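Local atomic coordinates of decapping nuclease RAI1 (Scheffersomyces stipitis, PDB entry 5ULJ), a protein that removes the entire NAD cap from the 5' end of NAD-capped RNAs in a metal-dependent hydrolysis and directly binds and stimulates the exoribonuclease RAT1. Residues Ala73-Ile78 against Val211-Gln216; Phe32-Asp37 against Glu81-Asp86. All coordinates share one frame; numbering follows the deposited sequence.

Interaction 1. Residues Ala73-Ile78 against Val211-Gln216; sequences AKFKKI and VNNYEQ. With 0WD ([[(2R,3S,4R,5R)-5-(3-aminocarbonyl-4H-pyridin-1-yl)-3,4-bis(oxidanyl)oxolan-2-yl]methoxy-oxidanyl-phosphoryl] [(2R,3S,4R,5R)-5-(6-aminopurin-9-yl)-4-oxidanyl-3-phosphonooxy-oxolan-2-yl]methyl hydrogen phosphate), chain F.
The Tyr214 ring is held between the methylene chain of Lys76 on one face and the branched side chain of Ile78 on the other. It stands beside an isolated beta bridge, Lys76 with Asn212, between two loop segments of the RAI1-like PD-(D/E)XK nuclease domain that run nearly in the same direction, 15° apart. Ile78 CB lies over the ring centre, 3.7 Å from the centroid of Tyr214, a CH-pi contact. On the opposite face Lys76 CE is offset toward the rim, and Lys76 NZ stands over the ring in a cation-pi contact, 10° off the normal. With CG anti to the backbone N and every later torsion extended, the lysine runs straight across the tyrosine at about a right angle; its ammonium group goes on to a hydrogen bond with Ile36 O. Lys76 O occupies the Tyr214 ring edge. The Phe75 ring is met differently, edge-on: its CD1 approaches Val211 O and its CE1 approaches Asn212 CA, while Phe180 of helix 169-188 makes an edge-to-face pair with it.

At the bridge, Lys76 N donates to Val211 O at 3.0 Å and 173°, whereas the return bond from Asn213 N to Lys76 O is weak. The Asn213 amide extends the pairing: its CG sits between the backbone N and the carbonyl carbon, and Ile78 N reaches OD1 of Asn213 at 2.8 Å, in the amide plane and on a lone pair. Asn212 turns its own amide back into an Asx motif, OD1 accepting from Glu215 N at 2.9 Å while ND2 donates to Met210 O; the turn precedes Gln216, a residue of the dinucleotide pocket. One water links the two loops, donating to Lys77 O at 2.7 Å and lying 3.1 Å from Tyr214 OH.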
ATOM      1  N   ALA A  73     -20.521  -5.041 -14.908  1.00 29.75           N
ATOM      2  CA  ALA A  73     -21.320  -3.860 -15.220  1.00 32.42           C
ATOM      3  C   ALA A  73     -21.792  -3.128 -13.965  1.00 30.66           C
ATOM      4  O   ALA A  73     -22.071  -1.929 -14.008  1.00 33.13           O
ATOM      5  CB  ALA A  73     -22.515  -4.248 -16.080  1.00 33.07           C
ATOM      6  N   LYS A  74     -21.881  -3.847 -12.851  1.00 28.68           N
ATOM      7  CA  LYS A  74     -22.359  -3.259 -11.603  1.00 30.93           C
ATOM      8  C   LYS A  74     -21.211  -2.843 -10.687  1.00 28.23           C
ATOM      9  O   LYS A  74     -21.410  -2.611  -9.494  1.00 29.90           O
ATOM     10  CB  LYS A  74     -23.281  -4.237 -10.870  1.00 28.44           C
ATOM     11  CG  LYS A  74     -24.605  -4.482 -11.573  1.00 33.87           C
ATOM     12  CD  LYS A  74     -25.552  -5.285 -10.698  1.00 37.85           C
ATOM     13  CE  LYS A  74     -26.926  -5.405 -11.338  1.00 43.45           C
ATOM     14  NZ  LYS A  74     -27.896  -6.089 -10.439  1.00 41.86           N
ATOM     15  N   PHE A  75     -20.013  -2.752 -11.253  1.00 28.25           N
ATOM     16  CA  PHE A  75     -18.834  -2.322 -10.509  1.00 25.68           C
ATOM     17  C   PHE A  75     -19.002  -0.885 -10.025  1.00 29.79           C
ATOM     18  O   PHE A  75     -19.208   0.027 -10.826  1.00 29.75           O
ATOM     19  CB  PHE A  75     -17.582  -2.446 -11.383  1.00 27.92           C
ATOM     20  CG  PHE A  75     -16.287  -2.257 -10.637  1.00 26.92           C
ATOM     21  CD1 PHE A  75     -16.225  -2.403  -9.260  1.00 25.26           C
ATOM     22  CD2 PHE A  75     -15.128  -1.928 -11.321  1.00 28.30           C
ATOM     23  CE1 PHE A  75     -15.032  -2.228  -8.581  1.00 24.75           C
ATOM     24  CE2 PHE A  75     -13.932  -1.751 -10.648  1.00 30.67           C
ATOM     25  CZ  PHE A  75     -13.884  -1.901  -9.277  1.00 26.83           C
ATOM     26  N   LYS A  76     -18.923  -0.686  -8.712  1.00 24.43           N
ATOM     27  CA  LYS A  76     -18.976   0.656  -8.146  1.00 29.19           C
ATOM     28  C   LYS A  76     -17.568   1.223  -8.023  1.00 32.46           C
ATOM     29  O   LYS A  76     -16.866   0.967  -7.044  1.00 29.05           O
ATOM     30  CB  LYS A  76     -19.670   0.653  -6.783  1.00 30.17           C
ATOM     31  CG  LYS A  76     -19.873   2.043  -6.201  1.00 32.98           C
ATOM     32  CD  LYS A  76     -20.595   1.999  -4.864  1.00 33.86           C
ATOM     33  CE  LYS A  76     -20.808   3.401  -4.314  1.00 30.57           C
ATOM     34  NZ  LYS A  76     -21.510   3.389  -3.001  1.00 32.10           N
ATOM     35  N   LYS A  77     -17.159   1.992  -9.026  1.00 31.24           N
ATOM     36  CA  LYS A  77     -15.798   2.506  -9.091  1.00 32.64           C
ATOM     37  C   LYS A  77     -15.716   3.949  -8.611  1.00 33.49           C
ATOM     38  O   LYS A  77     -16.450   4.814  -9.087  1.00 37.90           O
ATOM     39  CB  LYS A  77     -15.260   2.400 -10.520  1.00 39.48           C
ATOM     40  CG  LYS A  77     -13.850   1.843 -10.615  1.00 38.56           C
ATOM     41  CD  LYS A  77     -13.429   1.642 -12.063  1.00 44.77           C
ATOM     42  CE  LYS A  77     -12.984   2.947 -12.701  1.00 47.07           C
ATOM     43  NZ  LYS A  77     -11.676   3.411 -12.158  1.00 47.74           N
ATOM     44  N   ILE A  78     -14.822   4.204  -7.661  1.00 29.89           N
ATOM     45  CA  ILE A  78     -14.597   5.562  -7.193  1.00 34.88           C
ATOM     46  C   ILE A  78     -13.780   6.323  -8.233  1.00 37.59           C
ATOM     47  O   ILE A  78     -12.825   5.787  -8.798  1.00 45.37           O
ATOM     48  CB  ILE A  78     -13.886   5.590  -5.812  1.00 34.08           C
ATOM     49  CG1 ILE A  78     -13.829   7.019  -5.260  1.00 38.76           C
ATOM     50  CG2 ILE A  78     -12.494   4.967  -5.885  1.00 32.06           C
ATOM     51  CD1 ILE A  78     -13.332   7.107  -3.834  1.00 31.60           C
ATOM     52  N   VAL A 211     -19.787  -5.025  -5.468  1.00 29.74           N
ATOM     53  CA  VAL A 211     -18.357  -5.083  -5.740  1.00 29.36           C
ATOM     54  C   VAL A 211     -17.870  -3.668  -6.023  1.00 24.76           C
ATOM     55  O   VAL A 211     -18.378  -2.998  -6.921  1.00 26.08           O
ATOM     56  CB  VAL A 211     -18.021  -5.997  -6.929  1.00 28.02           C
ATOM     57  CG1 VAL A 211     -16.533  -5.925  -7.243  1.00 19.87           C
ATOM     58  CG2 VAL A 211     -18.441  -7.429  -6.633  1.00 28.71           C
ATOM     59  N   ASN A 212     -16.892  -3.213  -5.250  1.00 21.79           N
ATOM     60  CA  ASN A 212     -16.475  -1.819  -5.308  1.00 22.58           C
ATOM     61  C   ASN A 212     -15.022  -1.617  -4.908  1.00 23.89           C
ATOM     62  O   ASN A 212     -14.380  -2.524  -4.379  1.00 24.64           O
ATOM     63  CB  ASN A 212     -17.368  -0.974  -4.402  1.00 23.99           C
ATOM     64  CG  ASN A 212     -17.114  -1.238  -2.930  1.00 24.61           C
ATOM     65  OD1 ASN A 212     -16.430  -0.467  -2.259  1.00 24.96           O
ATOM     66  ND2 ASN A 212     -17.654  -2.342  -2.425  1.00 26.49           N
ATOM     67  N   ASN A 213     -14.510  -0.417  -5.162  1.00 20.17           N
ATOM     68  CA  ASN A 213     -13.193  -0.034  -4.674  1.00 23.90           C
ATOM     69  C   ASN A 213     -13.293   1.192  -3.770  1.00 23.26           C
ATOM     70  O   ASN A 213     -12.326   1.932  -3.595  1.00 23.36           O
ATOM     71  CB  ASN A 213     -12.230   0.225  -5.838  1.00 25.44           C
ATOM     72  CG  ASN A 213     -12.633   1.419  -6.681  1.00 31.15           C
ATOM     73  OD1 ASN A 213     -13.783   1.854  -6.658  1.00 28.61           O
ATOM     74  ND2 ASN A 213     -11.680   1.953  -7.436  1.00 32.94           N
ATOM     75  N   TYR A 214     -14.480   1.396  -3.203  1.00 22.43           N
ATOM     76  CA  TYR A 214     -14.705   2.458  -2.228  1.00 24.88           C
ATOM     77  C   TYR A 214     -14.211   2.038  -0.850  1.00 22.51           C
ATOM     78  O   TYR A 214     -13.520   2.797  -0.168  1.00 21.83           O
ATOM     79  CB  TYR A 214     -16.190   2.819  -2.153  1.00 22.51           C
ATOM     80  CG  TYR A 214     -16.633   3.861  -3.152  1.00 23.40           C
ATOM     81  CD1 TYR A 214     -16.964   3.508  -4.453  1.00 29.11           C
ATOM     82  CD2 TYR A 214     -16.730   5.198  -2.792  1.00 30.47           C
ATOM     83  CE1 TYR A 214     -17.373   4.457  -5.369  1.00 30.07           C
ATOM     84  CE2 TYR A 214     -17.138   6.156  -3.701  1.00 31.59           C
ATOM     85  CZ  TYR A 214     -17.458   5.779  -4.988  1.00 36.18           C
ATOM     86  OH  TYR A 214     -17.865   6.728  -5.897  1.00 41.63           O
ATOM     87  N   GLU A 215     -14.579   0.826  -0.448  1.00 23.21           N
ATOM     88  CA  GLU A 215     -14.219   0.298   0.864  1.00 26.10           C
ATOM     89  C   GLU A 215     -12.710   0.171   1.031  1.00 27.70           C
ATOM     90  O   GLU A 215     -12.052  -0.574   0.306  1.00 28.85           O
ATOM     91  CB  GLU A 215     -14.882  -1.064   1.093  1.00 26.04           C
ATOM     92  CG  GLU A 215     -16.394  -1.004   1.220  1.00 24.10           C
ATOM     93  CD  GLU A 215     -17.019  -2.374   1.403  1.00 31.94           C
ATOM     94  OE1 GLU A 215     -16.660  -3.299   0.644  1.00 32.56           O
ATOM     95  OE2 GLU A 215     -17.867  -2.526   2.308  1.00 38.77           O
ATOM     96  N   GLN A 216     -12.171   0.910   1.993  1.00 23.24           N
ATOM     97  CA  GLN A 216     -10.745   0.873   2.287  1.00 27.68           C
ATOM     98  C   GLN A 216     -10.507   0.904   3.791  1.00 26.07           C
ATOM     99  O   GLN A 216     -10.788   1.904   4.448  1.00 24.83           O
ATOM    100  CB  GLN A 216     -10.023   2.045   1.616  1.00 28.29           C
ATOM    101  CG  GLN A 216      -9.986   1.978   0.097  1.00 28.22           C
ATOM    102  CD  GLN A 216      -8.946   1.001  -0.418  1.00 39.30           C
ATOM    103  OE1 GLN A 216      -9.208  -0.196  -0.540  1.00 42.39           O
ATOM    104  NE2 GLN A 216      -7.758   1.509  -0.722  1.00 39.17           N
TER
HETATM  105  C1M 0WD F 402      -4.827   5.773  -1.073  1.00 40.79           C
HETATM  106  C2M 0WD F 402      -4.027   4.842  -1.941  1.00 45.38           C
HETATM  107  O2M 0WD F 402      -4.003   5.311  -3.298  1.00 51.95           O
HETATM  108  C3M 0WD F 402      -4.927   3.654  -1.809  1.00 48.03           C
HETATM  109  O3M 0WD F 402      -6.182   3.997  -2.401  1.00 44.15           O
HETATM  110  O4M 0WD F 402      -4.862   5.001   0.145  1.00 47.57           O
HETATM  111  C4M 0WD F 402      -5.096   3.621  -0.285  1.00 42.93           C
HETATM  112  C5M 0WD F 402      -4.103   2.669   0.401  1.00 41.78           C
HETATM  113  O5M 0WD F 402      -2.766   3.177   0.395  1.00 35.97           O
HETATM  114  PN  0WD F 402      -1.547   2.128   0.281  1.00 35.62           P
HETATM  115  O1N 0WD F 402      -2.163   1.068   1.110  1.00 24.38           O
HETATM  116  O2N 0WD F 402      -0.423   2.983   0.721  1.00 24.82           O
HETATM  117  O3P 0WD F 402      -1.513   1.719  -1.274  1.00 39.10           O
HETATM  118  PA  0WD F 402      -1.019   0.334  -1.906  1.00 35.96           P
HETATM  119  O1A 0WD F 402      -0.520   0.596  -3.273  1.00 41.94           O
HETATM  120  O2A 0WD F 402      -0.150  -0.363  -0.934  1.00 27.11           O
HETATM  121  O5B 0WD F 402      -2.408  -0.475  -2.022  1.00 41.52           O
HETATM  122  C5B 0WD F 402      -3.012  -0.679  -3.301  1.00 50.68           C
HETATM  123  C4B 0WD F 402      -4.538  -0.655  -3.164  1.00 51.13           C
HETATM  124  C3B 0WD F 402      -5.193  -1.646  -4.089  1.00 53.06           C
HETATM  125  O3B 0WD F 402      -4.932  -3.002  -3.682  1.00 61.09           O
HETATM  126  P2' 0WD F 402      -3.861  -3.896  -4.448  1.00 61.09           P
HETATM  127  OP2 0WD F 402      -4.445  -5.247  -4.289  1.00 52.91           O
HETATM  128  OP1 0WD F 402      -3.893  -3.379  -5.823  1.00 59.12           O
HETATM  129  OP3 0WD F 402      -2.615  -3.677  -3.699  1.00 51.82           O
HETATM  130  O4B 0WD F 402      -5.102   0.579  -3.662  1.00 51.87           O
HETATM  131  C1B 0WD F 402      -6.487   0.246  -4.003  1.00 51.57           C
HETATM  132  C2B 0WD F 402      -6.597  -1.255  -3.755  1.00 50.36           C
HETATM  133  O2B 0WD F 402      -6.822  -1.488  -2.361  1.00 52.97           O
HETATM  134  O   HOH W   1     -18.840   6.037  -8.795  1.00 47.64           O

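Interaction 2. Residues Phe32-Asp37 against Glu81-Asp86; sequences FARDID and EKNMSD. With 0WD ([[(2R,3S,4R,5R)-5-(3-aminocarbonyl-4H-pyridin-1-yl)-3,4-bis(oxidanyl)oxolan-2-yl]methoxy-oxidanyl-phosphoryl] [(2R,3S,4R,5R)-5-(6-aminopurin-9-yl)-4-oxidanyl-3-phosphonooxy-oxolan-2-yl]methyl hydrogen phosphate), chain F.
Both terminal nitrogens of Arg34 converge on one oxygen, Asn83 OD1, an end-on, two-nitrogen grip on a single acceptor. Arg34 NH1 donates a hydrogen bond to Asn83 OD1 at 2.7 Å, and Arg34 NH2 a second to Asn83 OD1 at 2.9 Å. The angles at hydrogen, 147° and 139°, are bent, as sharing one acceptor requires. OD1 sits in the guanidinium plane, but the fit is less regular from the amide side: NH1 is tilted from the carbonyl plane and NH2 stands above it, the two flat groups being turned 33° apart. The arginine chain is extended to CD and then bends at chi3, which swings its end toward Asn83. A water 3.1 Å from Asn83 ND2 accepts from that nitrogen and, weakly, from Arg34 NH2.

Asn83 and Met84 both belong to the dinucleotide pocket; Met84 CB packs 3.6 Å from C1M of the ligand. The grip on OD1 therefore makes Arg34 a second-shell residue that probably positions the pocket-lining Asn83. Farther along, Met84 CE abuts the edge of the Phe32 ring, 3.8 Å from Phe32 CE2.

The contact is buried and joins strand 27-34 to the loop leading into helix 88-101. Phe32 also packs on that helix and on strand 216-225, while Met84 reaches Phe40 of strand 40-41.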
ATOM      1  N   PHE A  32      -8.260   3.862  10.461  1.00 19.80           N
ATOM      2  CA  PHE A  32      -9.408   4.597   9.951  1.00 19.37           C
ATOM      3  C   PHE A  32      -9.854   3.944   8.652  1.00 23.58           C
ATOM      4  O   PHE A  32      -9.145   3.103   8.102  1.00 20.84           O
ATOM      5  CB  PHE A  32      -9.082   6.082   9.747  1.00 17.50           C
ATOM      6  CG  PHE A  32      -8.086   6.354   8.652  1.00 18.91           C
ATOM      7  CD1 PHE A  32      -6.725   6.253   8.890  1.00 21.81           C
ATOM      8  CD2 PHE A  32      -8.513   6.735   7.390  1.00 19.34           C
ATOM      9  CE1 PHE A  32      -5.809   6.516   7.886  1.00 17.59           C
ATOM     10  CE2 PHE A  32      -7.603   6.997   6.382  1.00 21.60           C
ATOM     11  CZ  PHE A  32      -6.249   6.886   6.631  1.00 18.05           C
ATOM     12  N   ALA A  33     -11.032   4.314   8.164  1.00 22.54           N
ATOM     13  CA  ALA A  33     -11.569   3.648   6.988  1.00 22.24           C
ATOM     14  C   ALA A  33     -12.450   4.543   6.131  1.00 22.09           C
ATOM     15  O   ALA A  33     -13.076   5.481   6.620  1.00 24.11           O
ATOM     16  CB  ALA A  33     -12.349   2.408   7.404  1.00 19.56           C
ATOM     17  N   ARG A  34     -12.472   4.240   4.840  1.00 22.22           N
ATOM     18  CA  ARG A  34     -13.448   4.796   3.919  1.00 21.96           C
ATOM     19  C   ARG A  34     -14.454   3.697   3.614  1.00 20.70           C
ATOM     20  O   ARG A  34     -14.078   2.636   3.119  1.00 24.12           O
ATOM     21  CB  ARG A  34     -12.777   5.296   2.639  1.00 21.77           C
ATOM     22  CG  ARG A  34     -13.713   6.001   1.670  1.00 21.66           C
ATOM     23  CD  ARG A  34     -12.959   6.481   0.438  1.00 20.13           C
ATOM     24  NE  ARG A  34     -12.533   5.372  -0.411  1.00 21.45           N
ATOM     25  CZ  ARG A  34     -11.555   5.448  -1.307  1.00 24.94           C
ATOM     26  NH1 ARG A  34     -10.892   6.585  -1.471  1.00 28.33           N
ATOM     27  NH2 ARG A  34     -11.235   4.388  -2.036  1.00 26.02           N
ATOM     28  N   ASP A  35     -15.725   3.928   3.927  1.00 25.47           N
ATOM     29  CA  ASP A  35     -16.719   2.879   3.736  1.00 25.29           C
ATOM     30  C   ASP A  35     -17.255   2.862   2.309  1.00 23.48           C
ATOM     31  O   ASP A  35     -16.791   3.610   1.448  1.00 26.03           O
ATOM     32  CB  ASP A  35     -17.869   3.017   4.746  1.00 26.24           C
ATOM     33  CG  ASP A  35     -18.558   4.372   4.692  1.00 28.82           C
ATOM     34  OD1 ASP A  35     -18.570   5.021   3.626  1.00 26.53           O
ATOM     35  OD2 ASP A  35     -19.105   4.785   5.736  1.00 34.80           O
ATOM     36  N   ILE A  36     -18.244   2.007   2.077  1.00 23.75           N
ATOM     37  CA  ILE A  36     -18.771   1.761   0.740  1.00 24.61           C
ATOM     38  C   ILE A  36     -19.463   2.989   0.145  1.00 23.11           C
ATOM     39  O   ILE A  36     -19.769   3.023  -1.046  1.00 23.52           O
ATOM     40  CB  ILE A  36     -19.760   0.573   0.759  1.00 25.71           C
ATOM     41  CG1 ILE A  36     -19.885  -0.058  -0.630  1.00 26.20           C
ATOM     42  CG2 ILE A  36     -21.113   1.008   1.308  1.00 22.85           C
ATOM     43  CD1 ILE A  36     -20.423  -1.470  -0.607  1.00 28.57           C
ATOM     44  N   ASP A  37     -19.697   4.001   0.974  1.00 22.04           N
ATOM     45  CA  ASP A  37     -20.390   5.204   0.529  1.00 26.43           C
ATOM     46  C   ASP A  37     -19.446   6.395   0.385  1.00 27.79           C
ATOM     47  O   ASP A  37     -19.880   7.507   0.083  1.00 29.22           O
ATOM     48  CB  ASP A  37     -21.523   5.543   1.498  1.00 26.79           C
ATOM     49  CG  ASP A  37     -22.503   4.399   1.666  1.00 26.91           C
ATOM     50  OD1 ASP A  37     -22.966   3.856   0.641  1.00 24.62           O
ATOM     51  OD2 ASP A  37     -22.803   4.036   2.823  1.00 27.43           O
ATOM     52  N   GLU A  81     -10.066  10.884  -8.754  1.00 53.94           N
ATOM     53  CA  GLU A  81      -9.832  12.231  -8.255  1.00 56.34           C
ATOM     54  C   GLU A  81      -9.844  12.245  -6.731  1.00 51.98           C
ATOM     55  O   GLU A  81      -9.123  13.013  -6.097  1.00 45.66           O
ATOM     56  CB  GLU A  81     -10.905  13.183  -8.789  1.00 56.14           C
ATOM     57  CG  GLU A  81     -12.187  12.454  -9.145  1.00 60.66           C
ATOM     58  CD  GLU A  81     -13.292  13.363  -9.638  1.00 63.31           C
ATOM     59  OE1 GLU A  81     -13.270  14.570  -9.317  1.00 72.38           O
ATOM     60  OE2 GLU A  81     -14.195  12.864 -10.340  1.00 63.00           O
ATOM     61  N   LYS A  82     -10.669  11.379  -6.152  1.00 49.73           N
ATOM     62  CA  LYS A  82     -10.982  11.443  -4.729  1.00 50.29           C
ATOM     63  C   LYS A  82     -10.313  10.349  -3.900  1.00 46.58           C
ATOM     64  O   LYS A  82     -10.627  10.184  -2.721  1.00 43.10           O
ATOM     65  CB  LYS A  82     -12.496  11.353  -4.533  1.00 48.40           C
ATOM     66  CG  LYS A  82     -13.305  12.012  -5.635  1.00 53.53           C
ATOM     67  CD  LYS A  82     -14.777  11.661  -5.509  1.00 55.23           C
ATOM     68  CE  LYS A  82     -15.570  12.767  -4.836  1.00 55.18           C
ATOM     69  NZ  LYS A  82     -16.020  13.788  -5.820  1.00 54.94           N
ATOM     70  N   ASN A  83      -9.393   9.605  -4.505  1.00 44.12           N
ATOM     71  CA  ASN A  83      -8.860   8.409  -3.859  1.00 45.10           C
ATOM     72  C   ASN A  83      -7.650   8.664  -2.958  1.00 43.84           C
ATOM     73  O   ASN A  83      -6.594   8.056  -3.142  1.00 40.33           O
ATOM     74  CB  ASN A  83      -8.498   7.366  -4.918  1.00 45.68           C
ATOM     75  CG  ASN A  83      -8.539   5.951  -4.376  1.00 42.37           C
ATOM     76  OD1 ASN A  83      -9.002   5.716  -3.260  1.00 42.22           O
ATOM     77  ND2 ASN A  83      -8.059   5.000  -5.169  1.00 48.02           N
ATOM     78  N   MET A  84      -7.825   9.555  -1.984  1.00 41.64           N
ATOM     79  CA  MET A  84      -6.809   9.840  -0.967  1.00 41.08           C
ATOM     80  C   MET A  84      -5.430  10.139  -1.549  1.00 39.40           C
ATOM     81  O   MET A  84      -4.423   9.603  -1.085  1.00 43.83           O
ATOM     82  CB  MET A  84      -6.702   8.671   0.016  1.00 37.02           C
ATOM     83  CG  MET A  84      -7.927   8.471   0.892  1.00 42.86           C
ATOM     84  SD  MET A  84      -7.770   7.033   1.971  1.00 47.64           S
ATOM     85  CE  MET A  84      -6.280   7.445   2.874  1.00 34.83           C
ATOM     86  N   SER A  85      -5.387  10.995  -2.565  1.00 40.65           N
ATOM     87  CA  SER A  85      -4.121  11.374  -3.184  1.00 32.72           C
ATOM     88  C   SER A  85      -3.351  12.347  -2.294  1.00 33.56           C
ATOM     89  O   SER A  85      -2.164  12.595  -2.510  1.00 29.93           O
ATOM     90  CB  SER A  85      -4.361  11.989  -4.563  1.00 39.26           C
ATOM     91  OG  SER A  85      -5.120  11.117  -5.382  1.00 46.81           O
ATOM     92  N   ASP A  86      -4.037  12.894  -1.296  1.00 31.82           N
ATOM     93  CA  ASP A  86      -3.411  13.784  -0.326  1.00 28.41           C
ATOM     94  C   ASP A  86      -3.135  13.049   0.984  1.00 26.85           C
ATOM     95  O   ASP A  86      -3.118  11.819   1.020  1.00 27.25           O
ATOM     96  CB  ASP A  86      -4.290  15.016  -0.078  1.00 27.41           C
ATOM     97  CG  ASP A  86      -5.738  14.658   0.215  1.00 31.40           C
ATOM     98  OD1 ASP A  86      -5.991  13.603   0.834  1.00 30.18           O
ATOM     99  OD2 ASP A  86      -6.631  15.441  -0.175  1.00 35.23           O
TER
HETATM  100  C1M 0WD F 402      -4.827   5.773  -1.073  1.00 40.79           C
HETATM  101  C2M 0WD F 402      -4.027   4.842  -1.941  1.00 45.38           C
HETATM  102  O2M 0WD F 402      -4.003   5.311  -3.298  1.00 51.95           O
HETATM  103  C3M 0WD F 402      -4.927   3.654  -1.809  1.00 48.03           C
HETATM  104  O3M 0WD F 402      -6.182   3.997  -2.401  1.00 44.15           O
HETATM  105  O4M 0WD F 402      -4.862   5.001   0.145  1.00 47.57           O
HETATM  106  C4M 0WD F 402      -5.096   3.621  -0.285  1.00 42.93           C
HETATM  107  C5M 0WD F 402      -4.103   2.669   0.401  1.00 41.78           C
HETATM  108  O5M 0WD F 402      -2.766   3.177   0.395  1.00 35.97           O
HETATM  109  PN  0WD F 402      -1.547   2.128   0.281  1.00 35.62           P
HETATM  110  O1N 0WD F 402      -2.163   1.068   1.110  1.00 24.38           O
HETATM  111  O2N 0WD F 402      -0.423   2.983   0.721  1.00 24.82           O
HETATM  112  O3P 0WD F 402      -1.513   1.719  -1.274  1.00 39.10           O
HETATM  113  PA  0WD F 402      -1.019   0.334  -1.906  1.00 35.96           P
HETATM  114  O1A 0WD F 402      -0.520   0.596  -3.273  1.00 41.94           O
HETATM  115  O2A 0WD F 402      -0.150  -0.363  -0.934  1.00 27.11           O
HETATM  116  O5B 0WD F 402      -2.408  -0.475  -2.022  1.00 41.52           O
HETATM  117  C5B 0WD F 402      -3.012  -0.679  -3.301  1.00 50.68           C
HETATM  118  C4B 0WD F 402      -4.538  -0.655  -3.164  1.00 51.13           C
HETATM  119  C3B 0WD F 402      -5.193  -1.646  -4.089  1.00 53.06           C
HETATM  120  O3B 0WD F 402      -4.932  -3.002  -3.682  1.00 61.09           O
HETATM  121  P2' 0WD F 402      -3.861  -3.896  -4.448  1.00 61.09           P
HETATM  122  OP2 0WD F 402      -4.445  -5.247  -4.289  1.00 52.91           O
HETATM  123  OP1 0WD F 402      -3.893  -3.379  -5.823  1.00 59.12           O
HETATM  124  OP3 0WD F 402      -2.615  -3.677  -3.699  1.00 51.82           O
HETATM  125  O4B 0WD F 402      -5.102   0.579  -3.662  1.00 51.87           O
HETATM  126  C1B 0WD F 402      -6.487   0.246  -4.003  1.00 51.57           C
HETATM  127  C2B 0WD F 402      -6.597  -1.255  -3.755  1.00 50.36           C
HETATM  128  O2B 0WD F 402      -6.822  -1.488  -2.361  1.00 52.97           O
HETATM  129  O   HOH W   2      -9.413   2.613  -3.834  1.00 37.51           O

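In the fold
From the N terminus, strand 27-34 leads into Phe32-Asp37, and the chain then passes through strand 40-41, helix 44-50 and strand 54-55 into a long loop before helix 88-101. That loop gives Ala73-Ile78 and, just after, Glu81-Asp86, where interaction 2 closes the first circuit, 44 residues apart at its nearest ends. Interaction 1 opens inside it and closes only at Val211-Gln216, 133 residues on, so the two cross rather than nest. They also touch directly: Tyr214 O lies 2.8 Å from Arg34 NE, a probable hydrogen bond. Together they tie the loop to strand 27-34 and to the approach to its antiparallel neighbour, strand 216-225, beside the bound dinucleotide.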